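PDB 4KNC: alginate biosynthesis protein AlgX from Pseudomonas aeruginosa, which takes part in the O-acetylation of the exopolysaccharide alginate and protects the polymer from degradation as it crosses the periplasm. Local coordinates for residues V84-R89 with A142-G147; H149-H154 with T242-P247; G155-A160 with A252-E257; V186-K191 with Y211-E216. All blocks are in the same frame, centred on the assembly; numbering follows the deposited sequence.

Interaction 1: residues V84-R89 with A142-G147; sequences VYQPTR and AYYFKG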
loop_
_atom_site.group_PDB
_atom_site.type_symbol
_atom_site.label_atom_id
_atom_site.label_comp_id
_atom_site.label_asym_id
_atom_site.label_seq_id
_atom_site.Cartn_x
_atom_site.Cartn_y
_atom_site.Cartn_z
ATOM N N VAL A 84 -3.554 5.459 7.072
ATOM C CA VAL A 84 -4.091 6.641 6.428
ATOM C C VAL A 84 -5.011 6.187 5.303
ATOM O O VAL A 84 -4.553 5.745 4.247
ATOM C CB VAL A 84 -2.978 7.532 5.901
ATOM C CG1 VAL A 84 -3.559 8.607 4.963
ATOM C CG2 VAL A 84 -2.226 8.174 7.093
ATOM N N TYR A 85 -6.310 6.263 5.557
ATOM C CA TYR A 85 -7.330 5.782 4.640
ATOM C C TYR A 85 -7.802 6.984 3.836
ATOM O O TYR A 85 -8.712 7.703 4.257
ATOM C CB TYR A 85 -8.485 5.206 5.459
ATOM C CG TYR A 85 -9.487 4.310 4.736
ATOM C CD1 TYR A 85 -9.072 3.222 3.958
ATOM C CD2 TYR A 85 -10.857 4.520 4.885
ATOM C CE1 TYR A 85 -10.003 2.383 3.337
ATOM C CE2 TYR A 85 -11.793 3.689 4.268
ATOM C CZ TYR A 85 -11.359 2.633 3.495
ATOM O OH TYR A 85 -12.292 1.830 2.894
ATOM N N GLN A 86 -7.154 7.225 2.699
ATOM C CA GLN A 86 -7.381 8.459 1.939
ATOM C C GLN A 86 -8.857 8.576 1.528
ATOM O O GLN A 86 -9.425 7.664 0.940
ATOM C CB GLN A 86 -6.470 8.507 0.705
ATOM C CG GLN A 86 -6.297 9.919 0.120
ATOM C CD GLN A 86 -5.608 9.911 -1.251
ATOM O OE1 GLN A 86 -5.730 8.948 -2.015
ATOM N NE2 GLN A 86 -4.878 10.984 -1.557
ATOM N N PRO A 87 -9.495 9.691 1.882
ATOM C CA PRO A 87 -10.929 9.825 1.588
ATOM C C PRO A 87 -11.211 10.104 0.102
ATOM O O PRO A 87 -10.319 10.495 -0.646
ATOM C CB PRO A 87 -11.353 11.010 2.459
ATOM C CG PRO A 87 -10.078 11.822 2.638
ATOM C CD PRO A 87 -8.975 10.795 2.714
ATOM N N THR A 88 -12.448 9.904 -0.324
ATOM C CA THR A 88 -12.752 10.039 -1.751
ATOM C C THR A 88 -12.813 11.497 -2.202
ATOM O O THR A 88 -12.961 12.420 -1.394
ATOM C CB THR A 88 -14.039 9.284 -2.138
ATOM O OG1 THR A 88 -15.133 9.729 -1.321
ATOM C CG2 THR A 88 -13.847 7.767 -1.951
ATOM N N ARG A 89 -12.669 11.700 -3.501
ATOM C CA ARG A 89 -12.783 13.023 -4.085
ATOM C C ARG A 89 -14.205 13.520 -3.890
ATOM O O ARG A 89 -14.440 14.712 -3.750
ATOM C CB ARG A 89 -12.406 12.983 -5.578
ATOM C CG ARG A 89 -10.973 12.488 -5.809
ATOM C CD ARG A 89 -10.628 12.311 -7.298
ATOM N NE ARG A 89 -10.420 13.583 -7.996
ATOM C CZ ARG A 89 -11.334 14.179 -8.761
ATOM N NH1 ARG A 89 -12.535 13.624 -8.926
ATOM N NH2 ARG A 89 -11.042 15.327 -9.367
ATOM N N ALA A 142 -7.912 23.720 -3.587
ATOM C CA ALA A 142 -8.674 22.475 -3.556
ATOM C C ALA A 142 -7.831 21.295 -3.069
ATOM O O ALA A 142 -6.656 21.168 -3.430
ATOM C CB ALA A 142 -9.232 22.183 -4.942
ATOM N N TYR A 143 -8.435 20.433 -2.254
ATOM C CA TYR A 143 -7.747 19.252 -1.722
ATOM C C TYR A 143 -7.211 18.378 -2.876
ATOM O O TYR A 143 -6.038 17.975 -2.878
ATOM C CB TYR A 143 -8.724 18.475 -0.838
ATOM C CG TYR A 143 -8.200 17.253 -0.106
ATOM C CD1 TYR A 143 -8.034 16.041 -0.766
ATOM C CD2 TYR A 143 -7.958 17.288 1.272
ATOM C CE1 TYR A 143 -7.580 14.916 -0.098
ATOM C CE2 TYR A 143 -7.518 16.163 1.949
ATOM C CZ TYR A 143 -7.323 14.975 1.254
ATOM O OH TYR A 143 -6.874 13.835 1.903
ATOM N N TYR A 144 -8.063 18.129 -3.870
ATOM C CA TYR A 144 -7.721 17.282 -5.030
ATOM C C TYR A 144 -7.455 18.045 -6.321
ATOM O O TYR A 144 -8.009 19.123 -6.534
ATOM C CB TYR A 144 -8.851 16.289 -5.303
ATOM C CG TYR A 144 -8.757 15.019 -4.484
ATOM C CD1 TYR A 144 -7.817 14.042 -4.803
ATOM C CD2 TYR A 144 -9.605 14.793 -3.393
ATOM C CE1 TYR A 144 -7.714 12.875 -4.066
ATOM C CE2 TYR A 144 -9.513 13.619 -2.643
ATOM C CZ TYR A 144 -8.557 12.668 -2.989
ATOM O OH TYR A 144 -8.432 11.501 -2.277
ATOM N N PHE A 145 -6.622 17.479 -7.196
ATOM C CA PHE A 145 -6.529 17.987 -8.562
ATOM C C PHE A 145 -7.897 17.862 -9.243
ATOM O O PHE A 145 -8.682 16.958 -8.924
ATOM C CB PHE A 145 -5.451 17.255 -9.379
ATOM C CG PHE A 145 -4.028 17.641 -9.018
ATOM C CD1 PHE A 145 -3.447 18.798 -9.536
ATOM C CD2 PHE A 145 -3.273 16.846 -8.160
ATOM C CE1 PHE A 145 -2.136 19.153 -9.201
ATOM C CE2 PHE A 145 -1.970 17.185 -7.823
ATOM C CZ PHE A 145 -1.397 18.344 -8.352
ATOM N N LYS A 146 -8.164 18.780 -10.173
ATOM C CA LYS A 146 -9.408 18.835 -10.951
ATOM C C LYS A 146 -9.742 17.562 -11.708
ATOM O O LYS A 146 -10.901 17.153 -11.760
ATOM C CB LYS A 146 -9.347 19.984 -11.969
ATOM C CG LYS A 146 -9.341 21.364 -11.333
ATOM C CD LYS A 146 -9.243 22.459 -12.397
ATOM C CE LYS A 146 -9.478 23.826 -11.800
ATOM N NZ LYS A 146 -9.434 24.864 -12.862
ATOM N N GLY A 147 -8.729 16.959 -12.319
ATOM C CA GLY A 147 -8.950 15.823 -13.198
ATOM C C GLY A 147 -7.940 14.719 -12.949
ATOM O O GLY A 147 -7.468 14.076 -13.882
#
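Tyr144 and Arg89 supply most of the buried surface where the loop 142-147 meets the chain leaving strand 80-85. Two hydrogen bonds cross the contact. The phenol OH of Tyr144 donates to Pro87 O at 2.7 Å and approaches it almost along the C=O axis; Pro87 O in turn lies at the edge of the Tyr144 ring, near its plane. Arg89 NH2 gives a nearly straight bond to Phe145 O (2.9 Å), lying both in the guanidinium plane and in the plane of the acceptor carbonyl; Lys146 O is also close to NH2, at 3.0 Å. Gln86 makes a polar approach, tip to tip with Tyr144, its CD 3.4 Å from the phenol OH, while its NE2 is hydrogen-bonded to Asn244.

Between these bonds Arg89 packs on the ring by its carbons. CG stands over the centre of the Tyr144 ring, 3.4 Å from the centroid and only 3° off the ring normal, a CH-pi contact. The chain then bends at chi3 (74°). The Tyr143 ring, with CG anti to the backbone N (-176°), crosses Pro87 at about a right angle and puts its OH 3.8 Å from Pro87 CD. That same hydroxyl is hydrogen-bonded to Ser159.

The contact ties the end of strand 80-85, in the SGNH hydrolase-like domain, to the loop preceding the inferred active-site residues Asp148 and His150, whose side chains lie about 4 Å from that of Phe145. Thr88 caps helix 89-93, whose Val92 packs against Pro87 and Tyr143. Helix 107-123 touches Pro87 through Tyr114, and strand 293-298 pairs with edge strand 80-85 of the parallel sheet.

Interaction 2: residues H149-H154 with T242-P247; sequences HHWTPH and TSNSGP
His150 and Asn244 bring the two backbones nearest, with CA atoms 6.0 Å apart, where the extended approach to helix 153-169 passes the short 3-10 turn 243-245.

His150 and Ser243 meet through their polar ends: NE2 and OG lie 2.5 Å apart, a very short hydrogen bond in which either could be the donor, with OG at the edge of the imidazole near its plane. Ser243 OG sits between its backbone N and carbonyl carbon (chi1 67°), which points it across to the histidine. Trp151 makes the second link. Its indole NE1 donates to the backbone O of Asn244 at 2.9 Å and 151°, with the acceptor close to the indole plane. The Asn244 amide stands almost perpendicular to the indole (89°) and sets OD1 over one face toward the rim, 3.5 Å from CD1. OD1 also takes a weak bond from Trp151 N, but its stronger partner is Gln86 NE2. Within the asparagine's own segment, Thr242 OG1 accepts from Asn244 N at 3.0 Å, forming an ST turn, and weakly from Asn244 ND2. Thr242 OG1 is bonded in addition to Glu297, as is Ser245 OG.

His150 ND1 is hydrogen-bonded to Asp148, and the ring stacks with Tyr249. The linked Ser243, His150 and Asp148 have the charge-relay geometry of a catalytic triad; they are the inferred nucleophile, proton acceptor and third active-site residue, consistent with acyl transfer by an SGNH-type mechanism.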
loop_
_atom_site.group_PDB
_atom_site.type_symbol
_atom_site.label_atom_id
_atom_site.label_comp_id
_atom_site.label_asym_id
_atom_site.label_seq_id
_atom_site.Cartn_x
_atom_site.Cartn_y
_atom_site.Cartn_z
ATOM N N HIS A 149 -6.385 11.702 -9.702
ATOM C CA HIS A 149 -6.669 10.952 -8.479
ATOM C C HIS A 149 -5.739 11.318 -7.304
ATOM O O HIS A 149 -5.943 10.866 -6.187
ATOM C CB HIS A 149 -6.601 9.438 -8.765
ATOM C CG HIS A 149 -5.262 8.972 -9.250
ATOM N ND1 HIS A 149 -4.747 9.338 -10.478
ATOM C CD2 HIS A 149 -4.333 8.162 -8.683
ATOM C CE1 HIS A 149 -3.558 8.782 -10.639
ATOM N NE2 HIS A 149 -3.285 8.062 -9.566
ATOM N N HIS A 150 -4.707 12.115 -7.558
ATOM C CA HIS A 150 -3.806 12.546 -6.488
ATOM C C HIS A 150 -4.367 13.766 -5.771
ATOM O O HIS A 150 -5.048 14.588 -6.388
ATOM C CB HIS A 150 -2.418 12.891 -7.037
ATOM C CG HIS A 150 -1.692 11.717 -7.612
ATOM N ND1 HIS A 150 -1.639 11.471 -8.968
ATOM C CD2 HIS A 150 -1.013 10.706 -7.017
ATOM C CE1 HIS A 150 -0.950 10.361 -9.181
ATOM N NE2 HIS A 150 -0.567 9.874 -8.016
ATOM N N TRP A 151 -4.095 13.876 -4.470
ATOM C CA TRP A 151 -4.312 15.136 -3.779
ATOM C C TRP A 151 -3.292 16.149 -4.289
ATOM O O TRP A 151 -2.244 15.773 -4.799
ATOM C CB TRP A 151 -4.219 14.981 -2.236
ATOM C CG TRP A 151 -3.064 14.158 -1.687
ATOM C CD1 TRP A 151 -1.842 13.924 -2.276
ATOM C CD2 TRP A 151 -3.036 13.464 -0.427
ATOM N NE1 TRP A 151 -1.063 13.130 -1.459
ATOM C CE2 TRP A 151 -1.777 12.833 -0.321
ATOM C CE3 TRP A 151 -3.962 13.304 0.613
ATOM C CZ2 TRP A 151 -1.425 12.054 0.785
ATOM C CZ3 TRP A 151 -3.613 12.531 1.696
ATOM C CH2 TRP A 151 -2.349 11.924 1.784
ATOM N N THR A 152 -3.609 17.431 -4.177
ATOM C CA THR A 152 -2.605 18.463 -4.391
ATOM C C THR A 152 -1.714 18.488 -3.145
ATOM O O THR A 152 -2.070 17.897 -2.123
ATOM C CB THR A 152 -3.255 19.840 -4.514
ATOM O OG1 THR A 152 -4.003 20.128 -3.315
ATOM C CG2 THR A 152 -4.176 19.889 -5.734
ATOM N N PRO A 153 -0.553 19.164 -3.222
ATOM C CA PRO A 153 0.233 19.380 -2.004
ATOM C C PRO A 153 -0.572 19.996 -0.854
ATOM O O PRO A 153 -0.386 19.548 0.264
ATOM C CB PRO A 153 1.337 20.313 -2.470
ATOM C CG PRO A 153 1.567 19.864 -3.894
ATOM C CD PRO A 153 0.209 19.528 -4.432
ATOM N N HIS A 154 -1.457 20.952 -1.120
ATOM C CA HIS A 154 -2.314 21.506 -0.065
ATOM C C HIS A 154 -3.204 20.441 0.605
ATOM O O HIS A 154 -3.339 20.411 1.836
ATOM C CB HIS A 154 -3.146 22.677 -0.599
ATOM C CG HIS A 154 -2.382 23.966 -0.694
ATOM N ND1 HIS A 154 -2.157 24.782 0.398
ATOM C CD2 HIS A 154 -1.797 24.584 -1.750
ATOM C CE1 HIS A 154 -1.454 25.836 0.021
ATOM N NE2 HIS A 154 -1.226 25.741 -1.277
ATOM N N THR A 242 1.586 4.878 -1.497
ATOM C CA THR A 242 1.449 4.876 -2.945
ATOM C C THR A 242 2.141 6.093 -3.544
ATOM O O THR A 242 2.904 6.784 -2.859
ATOM C CB THR A 242 -0.027 4.953 -3.318
ATOM O OG1 THR A 242 -0.545 6.230 -2.912
ATOM C CG2 THR A 242 -0.812 3.829 -2.611
ATOM N N SER A 243 1.859 6.377 -4.817
ATOM C CA SER A 243 2.378 7.590 -5.437
ATOM C C SER A 243 1.943 8.827 -4.635
ATOM O O SER A 243 2.677 9.801 -4.582
ATOM C CB SER A 243 1.984 7.697 -6.930
ATOM O OG SER A 243 0.590 7.877 -7.105
ATOM N N ASN A 244 0.782 8.760 -3.971
ATOM C CA ASN A 244 0.323 9.859 -3.089
ATOM C C ASN A 244 1.301 10.288 -1.981
ATOM O O ASN A 244 1.303 11.463 -1.560
ATOM C CB ASN A 244 -1.042 9.539 -2.457
ATOM C CG ASN A 244 -2.193 9.681 -3.443
ATOM O OD1 ASN A 244 -2.671 10.789 -3.709
ATOM N ND2 ASN A 244 -2.648 8.557 -3.988
ATOM N N SER A 245 2.113 9.348 -1.497
ATOM C CA SER A 245 3.145 9.673 -0.506
ATOM C C SER A 245 4.476 9.999 -1.179
ATOM O O SER A 245 5.508 10.143 -0.508
ATOM C CB SER A 245 3.338 8.543 0.518
ATOM O OG SER A 245 2.152 8.262 1.246
ATOM N N GLY A 246 4.438 10.139 -2.503
ATOM C CA GLY A 246 5.618 10.486 -3.278
ATOM C C GLY A 246 6.089 11.912 -3.040
ATOM O O GLY A 246 5.342 12.746 -2.552
ATOM N N PRO A 247 7.343 12.193 -3.398
ATOM C CA PRO A 247 8.007 13.483 -3.165
ATOM C C PRO A 247 7.252 14.686 -3.724
ATOM O O PRO A 247 7.241 15.734 -3.091
ATOM C CB PRO A 247 9.343 13.315 -3.887
ATOM C CG PRO A 247 9.590 11.837 -3.867
ATOM C CD PRO A 247 8.239 11.214 -4.037
#

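Interaction 3: residues G155-A160 with A252-E257; sequences GARRSA and AGFLEE
Ala156 approaches Phe254 first, its CB 4.4 Å from CD2 of the ring. One residue on, Arg157 covers the ring face: CB lies over the centre of the Phe254 ring, 3.7 Å from the centroid and nearly on the normal, a CH-pi contact. With CG anti to the backbone N (176°) and the chain extended as far as NE, the arginine runs across the phenylalanine at about a right angle, and its guanidinium is turned 81° from the ring. NE donates to a water at 2.8 Å, and the same water donates to Glu257 OE1, bridging opposite charges that do not meet directly. Ala160 closes the interface. Its CB meets Phe254 CB at 3.6 Å and Leu255 CD2 at 3.8 Å; consistent with its small size, the CA atoms of Ala160 and Leu255 lie 5.1 Å apart.

This is helix-helix packing within the SGNH hydrolase-like domain, between helix 153-169 and helix 251-259, the latter leading into strand 263-265. The short helical segments cross at -37°, 8.5 Å apart. Beyond them, Phe254 and Glu257 reach Ser183 of strand 180-191, while Leu255 packs on Ile263 of the parallel sheet's edge strand 263-265.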
loop_
_atom_site.group_PDB
_atom_site.type_symbol
_atom_site.label_atom_id
_atom_site.label_comp_id
_atom_site.label_asym_id
_atom_site.label_seq_id
_atom_site.Cartn_x
_atom_site.Cartn_y
_atom_site.Cartn_z
ATOM N N GLY A 155 -3.783 19.551 -0.204
ATOM C CA GLY A 155 -4.558 18.434 0.316
ATOM C C GLY A 155 -3.720 17.532 1.215
ATOM O O GLY A 155 -4.153 17.135 2.309
ATOM N N ALA A 156 -2.517 17.205 0.745
ATOM C CA ALA A 156 -1.582 16.392 1.515
ATOM C C ALA A 156 -1.209 17.081 2.833
ATOM O O ALA A 156 -1.010 16.425 3.842
ATOM C CB ALA A 156 -0.322 16.112 0.695
ATOM N N ARG A 157 -1.112 18.406 2.803
ATOM C CA ARG A 157 -0.716 19.188 3.967
ATOM C C ARG A 157 -1.811 19.165 5.038
ATOM O O ARG A 157 -1.548 18.865 6.216
ATOM C CB ARG A 157 -0.383 20.629 3.550
ATOM C CG ARG A 157 -0.058 21.557 4.736
ATOM C CD ARG A 157 0.262 22.990 4.261
ATOM N NE ARG A 157 0.423 23.903 5.388
ATOM C CZ ARG A 157 -0.595 24.441 6.056
ATOM N NH1 ARG A 157 -1.841 24.156 5.690
ATOM N NH2 ARG A 157 -0.371 25.256 7.089
ATOM N N ARG A 158 -3.042 19.459 4.620
ATOM C CA ARG A 158 -4.176 19.440 5.546
ATOM C C ARG A 158 -4.374 18.039 6.100
ATOM O O ARG A 158 -4.799 17.870 7.244
ATOM C CB ARG A 158 -5.472 19.942 4.882
ATOM C CG ARG A 158 -5.423 21.423 4.449
ATOM C CD ARG A 158 -6.802 22.030 4.150
ATOM N NE ARG A 158 -7.384 21.609 2.869
ATOM C CZ ARG A 158 -7.144 22.191 1.691
ATOM N NH1 ARG A 158 -7.725 21.727 0.583
ATOM N NH2 ARG A 158 -6.313 23.220 1.602
ATOM N N SER A 159 -4.074 17.024 5.293
ATOM C CA SER A 159 -4.176 15.654 5.784
ATOM C C SER A 159 -3.096 15.354 6.825
ATOM O O SER A 159 -3.338 14.716 7.866
ATOM C CB SER A 159 -4.057 14.676 4.611
ATOM O OG SER A 159 -5.070 14.934 3.664
ATOM N N ALA A 160 -1.886 15.807 6.530
ATOM C CA ALA A 160 -0.763 15.513 7.402
ATOM C C ALA A 160 -0.901 16.215 8.773
ATOM O O ALA A 160 -0.420 15.708 9.792
ATOM C CB ALA A 160 0.548 15.875 6.720
ATOM N N ALA A 252 5.122 13.228 3.267
ATOM C CA ALA A 252 6.110 12.949 4.328
ATOM C C ALA A 252 6.702 14.226 4.956
ATOM O O ALA A 252 6.888 14.306 6.169
ATOM C CB ALA A 252 7.217 12.066 3.805
ATOM N N GLY A 253 6.991 15.228 4.129
ATOM C CA GLY A 253 7.533 16.484 4.629
ATOM C C GLY A 253 6.565 17.223 5.542
ATOM O O GLY A 253 6.953 17.742 6.595
ATOM N N PHE A 254 5.294 17.270 5.158
ATOM C CA PHE A 254 4.301 17.890 6.032
ATOM C C PHE A 254 4.121 17.085 7.323
ATOM O O PHE A 254 3.922 17.659 8.391
ATOM C CB PHE A 254 2.976 18.073 5.301
ATOM C CG PHE A 254 3.067 19.007 4.107
ATOM C CD1 PHE A 254 3.616 20.276 4.239
ATOM C CD2 PHE A 254 2.619 18.604 2.856
ATOM C CE1 PHE A 254 3.703 21.140 3.140
ATOM C CE2 PHE A 254 2.711 19.455 1.756
ATOM C CZ PHE A 254 3.250 20.724 1.904
ATOM N N LEU A 255 4.198 15.757 7.232
ATOM C CA LEU A 255 4.175 14.950 8.445
ATOM C C LEU A 255 5.303 15.363 9.380
ATOM O O LEU A 255 5.086 15.522 10.582
ATOM C CB LEU A 255 4.272 13.465 8.134
ATOM C CG LEU A 255 3.022 12.818 7.526
ATOM C CD1 LEU A 255 3.330 11.410 7.011
ATOM C CD2 LEU A 255 1.895 12.763 8.539
ATOM N N GLU A 256 6.509 15.541 8.845
ATOM C CA GLU A 256 7.623 15.955 9.705
ATOM C C GLU A 256 7.374 17.339 10.295
ATOM O O GLU A 256 7.611 17.563 11.481
ATOM C CB GLU A 256 8.945 15.956 8.948
ATOM C CG GLU A 256 9.385 14.589 8.451
ATOM C CD GLU A 256 10.515 14.687 7.456
ATOM O OE1 GLU A 256 10.578 15.719 6.760
ATOM O OE2 GLU A 256 11.335 13.747 7.377
ATOM N N GLU A 257 6.887 18.255 9.463
ATOM C CA GLU A 257 6.675 19.622 9.899
ATOM C C GLU A 257 5.711 19.647 11.075
ATOM O O GLU A 257 6.001 20.236 12.110
ATOM C CB GLU A 257 6.141 20.512 8.768
ATOM C CG GLU A 257 5.849 21.906 9.275
ATOM C CD GLU A 257 5.184 22.811 8.265
ATOM O OE1 GLU A 257 5.081 22.434 7.072
ATOM O OE2 GLU A 257 4.761 23.911 8.684
HETATM O O HOH W 1 3.209 23.873 5.592
#

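Interaction 4: residues V186-K191 with Y211-E216; sequences VGLLSK and YVDRFE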
loop_
_atom_site.group_PDB
_atom_site.type_symbol
_atom_site.label_atom_id
_atom_site.label_comp_id
_atom_site.label_asym_id
_atom_site.label_seq_id
_atom_site.Cartn_x
_atom_site.Cartn_y
_atom_site.Cartn_z
ATOM N N VAL A 186 8.993 25.591 -3.298
ATOM C CA VAL A 186 10.260 25.604 -4.010
ATOM C C VAL A 186 10.081 25.670 -5.520
ATOM O O VAL A 186 11.060 25.656 -6.265
ATOM C CB VAL A 186 11.076 24.359 -3.686
ATOM C CG1 VAL A 186 11.464 24.355 -2.207
ATOM C CG2 VAL A 186 10.277 23.101 -4.060
ATOM N N GLY A 187 8.834 25.731 -5.968
ATOM C CA GLY A 187 8.544 25.729 -7.389
ATOM C C GLY A 187 7.073 25.488 -7.643
ATOM O O GLY A 187 6.267 25.514 -6.713
ATOM N N LEU A 188 6.718 25.275 -8.907
ATOM C CA LEU A 188 5.353 24.929 -9.248
ATOM C C LEU A 188 5.310 23.468 -9.682
ATOM O O LEU A 188 6.272 22.951 -10.248
ATOM C CB LEU A 188 4.819 25.841 -10.356
ATOM C CG LEU A 188 4.847 27.350 -10.091
ATOM C CD1 LEU A 188 4.494 28.106 -11.371
ATOM C CD2 LEU A 188 3.907 27.757 -8.949
ATOM N N LEU A 189 4.203 22.797 -9.378
ATOM C CA LEU A 189 4.025 21.406 -9.764
ATOM C C LEU A 189 3.015 21.353 -10.903
ATOM O O LEU A 189 1.875 21.795 -10.760
ATOM C CB LEU A 189 3.537 20.569 -8.563
ATOM C CG LEU A 189 3.101 19.118 -8.824
ATOM C CD1 LEU A 189 4.273 18.249 -9.264
ATOM C CD2 LEU A 189 2.427 18.488 -7.621
ATOM N N SER A 190 3.429 20.822 -12.042
ATOM C CA SER A 190 2.530 20.747 -13.178
ATOM C C SER A 190 1.831 19.397 -13.217
ATOM O O SER A 190 2.466 18.358 -13.054
ATOM C CB SER A 190 3.306 20.941 -14.478
ATOM O OG SER A 190 4.231 19.884 -14.660
ATOM N N LYS A 191 0.526 19.402 -13.459
ATOM C CA LYS A 191 -0.169 18.137 -13.667
ATOM C C LYS A 191 -1.276 18.228 -14.699
ATOM O O LYS A 191 -2.190 19.044 -14.585
ATOM C CB LYS A 191 -0.746 17.580 -12.360
ATOM C CG LYS A 191 -1.320 16.163 -12.554
ATOM C CD LYS A 191 -1.554 15.448 -11.247
ATOM C CE LYS A 191 -0.248 15.061 -10.585
ATOM N NZ LYS A 191 0.285 13.802 -11.141
ATOM N N TYR A 211 -1.151 23.895 -12.625
ATOM C CA TYR A 211 0.105 24.252 -11.983
ATOM C C TYR A 211 -0.198 24.679 -10.567
ATOM O O TYR A 211 -0.871 25.678 -10.370
ATOM C CB TYR A 211 0.783 25.398 -12.729
ATOM C CG TYR A 211 1.425 24.943 -14.013
ATOM C CD1 TYR A 211 0.679 24.799 -15.174
ATOM C CD2 TYR A 211 2.774 24.622 -14.056
ATOM C CE1 TYR A 211 1.274 24.364 -16.353
ATOM C CE2 TYR A 211 3.371 24.183 -15.223
ATOM C CZ TYR A 211 2.622 24.055 -16.362
ATOM O OH TYR A 211 3.236 23.620 -17.515
ATOM N N VAL A 212 0.274 23.905 -9.590
ATOM C CA VAL A 212 0.053 24.226 -8.181
ATOM C C VAL A 212 1.380 24.422 -7.458
ATOM O O VAL A 212 2.446 24.115 -8.003
ATOM C CB VAL A 212 -0.742 23.112 -7.460
ATOM C CG1 VAL A 212 -2.110 22.955 -8.094
ATOM C CG2 VAL A 212 0.022 21.782 -7.504
ATOM N N ASP A 213 1.302 24.927 -6.230
ATOM C CA ASP A 213 2.483 25.136 -5.388
ATOM C C ASP A 213 3.179 23.821 -5.039
ATOM O O ASP A 213 2.542 22.877 -4.561
ATOM C CB ASP A 213 2.079 25.843 -4.097
ATOM C CG ASP A 213 1.526 27.229 -4.342
ATOM O OD1 ASP A 213 1.993 27.890 -5.300
ATOM O OD2 ASP A 213 0.629 27.653 -3.570
ATOM N N ARG A 214 4.477 23.743 -5.296
ATOM C CA ARG A 214 5.237 22.567 -4.869
ATOM C C ARG A 214 6.051 22.875 -3.605
ATOM O O ARG A 214 6.672 23.925 -3.515
ATOM C CB ARG A 214 6.155 22.096 -5.987
ATOM C CG ARG A 214 6.770 20.744 -5.715
ATOM C CD ARG A 214 7.470 20.186 -6.950
ATOM N NE ARG A 214 8.622 20.993 -7.335
ATOM C CZ ARG A 214 9.803 20.947 -6.724
ATOM N NH1 ARG A 214 9.982 20.136 -5.683
ATOM N NH2 ARG A 214 10.802 21.720 -7.141
ATOM N N PHE A 215 6.056 21.961 -2.638
ATOM C CA PHE A 215 6.740 22.208 -1.366
ATOM C C PHE A 215 7.837 21.200 -1.052
ATOM O O PHE A 215 7.754 20.031 -1.424
ATOM C CB PHE A 215 5.734 22.194 -0.204
ATOM C CG PHE A 215 4.727 23.311 -0.263
ATOM C CD1 PHE A 215 3.568 23.180 -1.008
ATOM C CD2 PHE A 215 4.947 24.495 0.412
ATOM C CE1 PHE A 215 2.649 24.201 -1.071
ATOM C CE2 PHE A 215 4.029 25.531 0.352
ATOM C CZ PHE A 215 2.879 25.383 -0.386
ATOM N N GLU A 216 8.849 21.667 -0.331
ATOM C CA GLU A 216 9.835 20.783 0.285
ATOM C C GLU A 216 10.040 21.129 1.764
ATOM O O GLU A 216 9.790 22.263 2.192
ATOM C CB GLU A 216 11.155 20.830 -0.477
ATOM C CG GLU A 216 11.032 20.253 -1.884
ATOM C CD GLU A 216 12.346 20.232 -2.628
ATOM O OE1 GLU A 216 13.334 20.812 -2.120
ATOM O OE2 GLU A 216 12.387 19.635 -3.727
#
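Val212 O is approached by two groups of the facing strand: Leu189 N donates to it at 2.6 Å in an almost straight bond (173°), and Leu188 CA adds a CA-H...O contact at 3.3 Å. The return bond, Val212 N to Leu189 O (2.9 Å), completes an antiparallel hydrogen-bonded pair; Leu189 O also receives a CA-H...O contact from Tyr211 CA. The side chains of Leu189 and Val212 lie next to each other on one face and point the same way, with Leu189 CB 3.9 Å from Val212 CG2.

Strands 180-191 and 210-220 form a two-stranded antiparallel sheet, with helix 194-203 in the connection between them. Strand 180-191 turns a corner at Gly187; the backbone of Arg214 bonds through its O to Val186 N, just before the corner, and through its N to Gly187 O at it, from above the carbonyl plane.

With CG anti to the backbone N (-169°) and a bend at chi3 that turns NE, the Arg214 side chain continues the contact. Val186 CG2 sits over one face of the guanidinium toward its rim, 3.4 Å from NH1. At the guanidinium edge NH1 forms a salt bridge to Glu216 OE2 (3.1 Å), and the glutamate CG also packs against Val186 CG2. At the other end of the pairing, Ser190 CB comes to 3.3 Å from Tyr211 CE2, while Ser190 CA lies over one ring face, offset toward the rim. Asp213 turns away from the pairing and forms a salt bridge with Arg185, and Pro153 of helix 153-169 packs against Leu189, Val212 and Phe215.

In the fold
Interactions 1, 2 and 3 are buried, whereas interaction 4 lies at the surface, its centre about 25 Å from the centre of the chain. Interactions 2 and 3 both use helix 153-169, the first through the loop leading into its start and the second along its side. Interaction 1 adjoins that same start, where Thr152 bonds to the backbone oxygens of Ala142 and Tyr143. The two-stranded sheet of interaction 4 covers this region from outside: Phe145 touches Leu189 and Val212, and Phe215 meets Phe254. Interaction 1 mixes a CH-pi contact with side-chain bonds to backbone carbonyls; polar side chains dominate at the inferred active site, carbon contacts between the helices, and backbone bonds with an ion pair at the surface.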